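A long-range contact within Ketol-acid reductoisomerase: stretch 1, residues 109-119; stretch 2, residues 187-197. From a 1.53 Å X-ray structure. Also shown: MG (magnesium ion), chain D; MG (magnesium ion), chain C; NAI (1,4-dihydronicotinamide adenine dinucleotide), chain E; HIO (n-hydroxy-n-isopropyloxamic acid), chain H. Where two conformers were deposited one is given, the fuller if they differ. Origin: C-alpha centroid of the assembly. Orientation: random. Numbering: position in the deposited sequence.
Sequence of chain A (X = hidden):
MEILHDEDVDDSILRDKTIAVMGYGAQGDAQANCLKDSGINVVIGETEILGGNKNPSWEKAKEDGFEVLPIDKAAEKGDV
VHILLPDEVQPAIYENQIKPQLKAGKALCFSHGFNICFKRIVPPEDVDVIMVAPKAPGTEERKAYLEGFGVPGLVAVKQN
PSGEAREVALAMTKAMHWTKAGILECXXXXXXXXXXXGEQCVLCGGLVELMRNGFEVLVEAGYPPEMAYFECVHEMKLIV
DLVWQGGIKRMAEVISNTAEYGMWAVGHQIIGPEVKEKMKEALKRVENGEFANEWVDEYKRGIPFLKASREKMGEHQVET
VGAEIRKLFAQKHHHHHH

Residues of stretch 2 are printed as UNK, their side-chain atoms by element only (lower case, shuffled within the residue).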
# COMPACT_ATOMS: atom_id res chain seq x y z
N CYS A 109 24.47 13.91 13.78
CA CYS A 109 23.08 13.72 13.43
C CYS A 109 22.89 12.26 12.94
O CYS A 109 23.85 11.62 12.46
CB CYS A 109 22.70 14.69 12.37
SG CYS A 109 20.99 14.87 11.91
N PHE A 110 21.67 11.79 13.10
CA PHE A 110 21.26 10.38 12.78
C PHE A 110 19.89 10.49 12.13
O PHE A 110 19.17 11.51 12.31
CB PHE A 110 21.13 9.53 13.98
CG PHE A 110 22.42 9.30 14.72
CD1 PHE A 110 22.88 10.25 15.65
CD2 PHE A 110 23.19 8.22 14.45
CE1 PHE A 110 24.06 10.04 16.34
CE2 PHE A 110 24.38 7.99 15.13
CZ PHE A 110 24.81 8.88 16.09
N SER A 111 19.46 9.42 11.45
CA SER A 111 18.08 9.33 11.03
C SER A 111 17.33 8.18 11.66
O SER A 111 16.20 7.92 11.27
CB SER A 111 17.91 9.30 9.53
OG SER A 111 18.18 10.58 8.94
N HIS A 112 17.90 7.59 12.70
CA HIS A 112 17.23 6.59 13.53
C HIS A 112 17.96 6.67 14.85
O HIS A 112 19.23 6.72 14.86
CB HIS A 112 17.43 5.21 12.91
CG HIS A 112 16.76 4.09 13.65
ND1 HIS A 112 15.55 4.19 14.34
CD2 HIS A 112 17.17 2.80 13.79
CE1 HIS A 112 15.22 2.98 14.80
NE2 HIS A 112 16.19 2.13 14.46
N GLY A 113 17.19 6.59 15.94
CA GLY A 113 17.75 6.69 17.30
C GLY A 113 18.51 5.52 17.91
O GLY A 113 19.06 5.66 19.03
N PHE A 114 18.52 4.37 17.16
CA PHE A 114 18.97 3.06 17.71
C PHE A 114 20.30 3.21 18.47
O PHE A 114 20.39 2.89 19.66
CB PHE A 114 19.08 2.03 16.57
CG PHE A 114 19.39 0.64 16.99
CD1 PHE A 114 20.70 0.22 17.24
CD2 PHE A 114 18.38 -0.31 17.12
CE1 PHE A 114 20.99 -1.08 17.62
CE2 PHE A 114 18.67 -1.62 17.51
CZ PHE A 114 19.97 -1.99 17.75
N ASN A 115 21.33 3.71 17.77
CA ASN A 115 22.68 3.65 18.35
C ASN A 115 22.88 4.55 19.54
O ASN A 115 23.62 4.20 20.49
CB ASN A 115 23.73 3.83 17.29
CG ASN A 115 23.93 2.54 16.45
OD1 ASN A 115 24.00 1.45 17.03
ND2 ASN A 115 23.94 2.65 15.17
N ILE A 116 22.23 5.70 19.49
CA ILE A 116 22.26 6.61 20.66
C ILE A 116 21.38 6.09 21.80
O ILE A 116 21.81 5.98 22.95
CB ILE A 116 21.86 8.06 20.26
CG1 ILE A 116 22.93 8.72 19.39
CG2 ILE A 116 21.46 8.86 21.49
CD1 ILE A 116 24.24 8.94 20.14
N CYS A 117 20.16 5.67 21.45
CA CYS A 117 19.23 5.12 22.43
C CYS A 117 19.80 3.94 23.22
O CYS A 117 19.66 3.89 24.46
CB CYS A 117 17.96 4.63 21.69
SG CYS A 117 16.72 3.86 22.76
N PHE A 118 20.37 2.96 22.52
CA PHE A 118 20.90 1.78 23.15
C PHE A 118 22.32 1.93 23.57
O PHE A 118 22.96 0.96 23.99
CB PHE A 118 20.62 0.53 22.30
CG PHE A 118 19.14 0.28 22.11
CD1 PHE A 118 18.33 -0.00 23.19
CD2 PHE A 118 18.58 0.32 20.83
CE1 PHE A 118 16.97 -0.24 23.04
CE2 PHE A 118 17.21 0.09 20.67
CZ PHE A 118 16.41 -0.19 21.78
N LYS A 119 22.86 3.16 23.49
CA LYS A 119 24.19 3.42 24.03
C LYS A 119 25.32 2.66 23.29
O LYS A 119 26.36 2.36 23.88
CB LYS A 119 24.24 3.14 25.54
CG LYS A 119 23.28 4.09 26.27
CD LYS A 119 23.62 4.15 27.72
CE LYS A 119 22.45 3.72 28.54
NZ LYS A 119 21.45 4.79 28.34
N UNK A 187 11.74 12.37 21.55
CA UNK A 187 13.04 12.02 22.07
C UNK A 187 13.69 10.95 21.17
O UNK A 187 13.00 10.28 20.36
c UNK A 187 13.00 11.42 23.49
c UNK A 187 12.34 12.42 24.50
o UNK A 187 12.26 10.19 23.51
N UNK A 188 14.98 10.75 21.35
CA UNK A 188 15.72 9.73 20.60
C UNK A 188 15.09 8.32 20.92
O UNK A 188 14.93 7.50 20.01
c UNK A 188 19.04 12.40 19.14
c UNK A 188 17.14 9.71 21.03
c UNK A 188 19.83 11.67 18.30
c UNK A 188 18.14 11.77 20.02
c UNK A 188 18.07 10.39 20.07
c UNK A 188 19.79 10.27 18.34
c UNK A 188 18.88 9.65 19.16
N UNK A 189 14.68 8.13 22.17
CA UNK A 189 14.20 6.84 22.64
C UNK A 189 12.81 6.62 22.03
O UNK A 189 12.46 5.51 21.63
o UNK A 189 17.79 8.20 24.58
c UNK A 189 16.45 8.23 24.69
o UNK A 189 15.72 9.30 24.63
c UNK A 189 14.24 6.79 24.18
c UNK A 189 15.69 6.85 24.77
N UNK A 190 11.98 7.64 21.99
CA UNK A 190 10.68 7.48 21.38
C UNK A 190 10.70 7.08 19.94
O UNK A 190 9.95 6.21 19.54
c UNK A 190 9.79 8.70 21.50
c UNK A 190 9.29 9.07 22.88
o UNK A 190 9.08 11.42 22.64
n UNK A 190 7.19 10.22 22.48
c UNK A 190 8.49 10.35 22.71
N UNK A 191 11.49 7.78 19.14
CA UNK A 191 11.68 7.41 17.75
C UNK A 191 12.15 6.00 17.60
O UNK A 191 11.57 5.25 16.80
o UNK A 191 14.38 6.50 15.59
c UNK A 191 12.59 8.12 15.50
c UNK A 191 12.66 8.31 17.02
c UNK A 191 13.45 6.97 14.92
o UNK A 191 13.10 6.62 13.78
N UNK A 192 13.11 5.58 18.43
CA UNK A 192 13.72 4.32 18.25
C UNK A 192 12.67 3.24 18.43
O UNK A 192 12.54 2.29 17.64
c UNK A 192 14.84 4.10 19.27
c UNK A 192 15.42 2.72 19.08
o UNK A 192 15.87 5.11 19.08
N UNK A 193 11.88 3.38 19.49
CA UNK A 193 10.93 2.32 19.80
C UNK A 193 9.77 2.24 18.86
O UNK A 193 9.40 1.13 18.41
c UNK A 193 13.33 2.77 24.42
o UNK A 193 14.27 2.86 25.41
c UNK A 193 12.66 1.91 22.26
c UNK A 193 11.19 3.34 23.47
c UNK A 193 10.41 2.48 21.24
c UNK A 193 13.62 2.01 23.26
c UNK A 193 12.14 3.45 24.49
c UNK A 193 11.45 2.59 22.32
N UNK A 194 9.22 3.37 18.49
CA UNK A 194 8.04 3.39 17.58
C UNK A 194 8.47 2.87 16.21
O UNK A 194 7.73 2.17 15.54
c UNK A 194 8.20 5.86 16.86
c UNK A 194 8.19 5.82 15.36
c UNK A 194 7.39 4.75 17.50
o UNK A 194 7.20 5.27 14.74
o UNK A 194 9.11 6.46 14.76
N UNK A 195 9.68 3.26 15.82
CA UNK A 195 10.22 2.92 14.48
C UNK A 195 10.43 1.40 14.36
O UNK A 195 10.01 0.79 13.40
o UNK A 195 11.43 4.11 11.91
o UNK A 195 12.89 2.58 12.63
c UNK A 195 11.52 3.65 14.23
c UNK A 195 12.01 3.46 12.80
N UNK A 196 11.11 0.86 15.33
CA UNK A 196 11.36 -0.58 15.40
C UNK A 196 10.05 -1.34 15.43
O UNK A 196 9.83 -2.26 14.64
c UNK A 196 12.21 -0.90 16.57
c UNK A 196 14.49 -1.16 15.41
c UNK A 196 13.69 -0.49 16.53
c UNK A 196 14.35 -0.87 17.83
N UNK A 197 9.12 -0.87 16.28
CA UNK A 197 7.80 -1.51 16.33
C UNK A 197 7.09 -1.50 15.00
O UNK A 197 6.57 -2.54 14.55
c UNK A 197 3.21 -1.20 16.64
c UNK A 197 5.52 -1.32 17.38
c UNK A 197 6.90 -0.80 17.38
c UNK A 197 2.91 -2.36 17.32
c UNK A 197 4.53 -0.68 16.70
c UNK A 197 5.24 -2.51 18.01
c UNK A 197 3.91 -2.99 18.02
MG MG D . 10.91 3.74 10.00
MG MG C . 13.78 1.72 10.97
PA NAI E . 22.43 1.57 3.70
O1A NAI E . 22.30 0.11 4.17
O2A NAI E . 21.78 1.99 2.45
O5B NAI E . 23.99 1.92 3.83
C5B NAI E . 24.49 3.20 3.35
C4B NAI E . 25.86 2.97 2.64
O4B NAI E . 26.75 2.56 3.68
C3B NAI E . 25.95 1.84 1.58
O3B NAI E . 25.36 2.34 0.37
C2B NAI E . 27.44 1.56 1.54
O2B NAI E . 28.04 2.44 0.59
C1B NAI E . 27.86 1.93 2.98
N9A NAI E . 28.24 0.75 3.73
C8A NAI E . 27.49 -0.43 3.76
N7A NAI E . 28.11 -1.32 4.53
C5A NAI E . 29.26 -0.74 4.96
C6A NAI E . 30.38 -1.16 5.77
N6A NAI E . 30.45 -2.39 6.30
N1A NAI E . 31.38 -0.28 6.06
C2A NAI E . 31.37 0.96 5.53
N3A NAI E . 30.40 1.44 4.78
C4A NAI E . 29.32 0.63 4.45
O3 NAI E . 21.83 2.51 4.96
PN NAI E . 20.24 3.01 5.05
O1N NAI E . 19.32 1.81 4.93
O2N NAI E . 20.12 4.12 4.09
O5D NAI E . 20.26 3.37 6.59
C5D NAI E . 20.91 4.62 7.01
C4D NAI E . 20.32 5.12 8.38
O4D NAI E . 18.99 5.57 8.02
C3D NAI E . 20.11 4.07 9.44
O3D NAI E . 20.29 4.64 10.74
C2D NAI E . 18.64 3.61 9.29
O2D NAI E . 18.03 3.02 10.44
C1D NAI E . 17.99 4.92 8.89
N1N NAI E . 16.73 4.90 8.14
C2N NAI E . 16.69 4.21 6.98
C3N NAI E . 15.56 4.18 6.24
C7N NAI E . 15.58 3.53 4.96
O7N NAI E . 16.38 2.62 4.57
N7N NAI E . 14.82 4.11 4.07
C4N NAI E . 14.41 4.92 6.71
C5N NAI E . 14.60 5.80 7.82
C6N NAI E . 15.76 5.72 8.52
C1 HIO H . 13.88 1.37 8.16
O11 HIO H . 14.54 1.06 9.19
O12 HIO H . 14.16 1.15 6.94
C2 HIO H . 12.64 2.18 8.54
O2 HIO H . 12.62 2.69 9.69
N3 HIO H . 11.57 2.28 7.78
O3 HIO H . 10.60 3.34 8.05
C4 HIO H . 11.31 1.43 6.66
C41 HIO H . 9.89 0.87 6.77
C42 HIO H . 11.54 2.30 5.42
O HOH W 1 14.22 5.90 11.56
O HOH W 2 19.03 6.15 25.89
O HOH W 3 9.87 2.04 10.71
O HOH W 4 15.03 0.53 12.12
O HOH W 5 15.22 3.33 10.99
O HOH W 6 12.01 5.62 9.74
O HOH W 7 9.09 4.91 10.25

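Position 187 carries three side-chain atoms, one carbon bearing an oxygen and a carbon. It touches nothing on stretch 1. The branched hydroxyl makes it Thr-187. It is the N-cap of the helix: Thr-187 OG1 accepts from the backbone N of position 190 at 3.0 Å.

Position 188 has one carbon and then a ring of six carbons, with no oxygen. The ring lies by Phe-110, Gly-113 and Ile-116. This is Phe-188. Ile-116 CB is 3.6 Å from Phe-188 CD2, and Gly-113 CA is 3.7 Å from the same atom. Phe-110 CD1 lies at the edge of the Phe-188 ring, 4.1 Å from Phe-188 CE2.

Position 189 has three carbons, the third carrying two oxygens. The chain passes Cys-117. It is Glu-189, and Cys-117 SG is 3.7 Å from Glu-189 CG. Water 2 donates to Cys-117 O and to Glu-189 OE2, at 2.7 Å each, and so bridges the stretches.

Position 190 also has three carbons, but the third carries one oxygen and one nitrogen. It points away from stretch 1. This amide is Gln-190. Gln-190 OE1 accepts from Thr-187 N at 3.0 Å, returning the capping bond.

Position 191 has three carbons and a terminal pair of oxygens, which reach His-112 and Gly-113. It is Glu-191. Glu-191 OE1 accepts from Gly-113 N at 2.8 Å and from His-112 ND1 at 2.9 Å. A weak bond joins His-112 ND1 to Glu-191 OE2 at 3.5 Å. Water 1 donates to Ser-111 O and Glu-191 OE2.

Position 192 is one carbon bearing an oxygen and a carbon, packed against Gly-113, Cys-117 and Phe-118. It is Thr-192. Thr-192 OG1 donates to Phe-188 O at 2.7 Å, within its own helix. Phe-118 CE2 is 3.6 Å from Thr-192 CG2.

Position 193 has one carbon, a six-carbon ring and an oxygen on the ring. Its CB points away, but the ring comes back to Cys-117 and Phe-118. That is Tyr-193. Cys-117 SG is 3.6 Å from Tyr-193 CE1. Phe-118 CZ is 3.8 Å from Tyr-193 CE1.

Position 194 has three carbons and two terminal oxygens, with no contact to stretch 1. It is Glu-194.

Position 195 has two carbons, the second carrying two oxygens. These lie near His-112 and bind both magnesium ions. It is Asp-195. His-112 CE1 is 3.2 Å from Asp-195 OD2.

Position 196 has four carbons forked at the second, near His-112, Phe-114 and Phe-118. It is Leu-196. Leu-196 CD1 is 4.1 Å from both Phe-114 CD2 and Phe-118 CE2.

Position 197 has one carbon and a six-carbon ring, out of reach of stretch 1. It is Phe-197.

The contact joins polar anchoring to close packing. Glu-191 holds the turn at His-112 and Gly-113. Glycine permits the approach: a CB there would clash with Thr-192 OG1 and Phe-188 O. Apolar side chains pack around this site, while Asp-195 links the helix to the metals.

Stretch 2 (187-197) TFEQETYEDLF
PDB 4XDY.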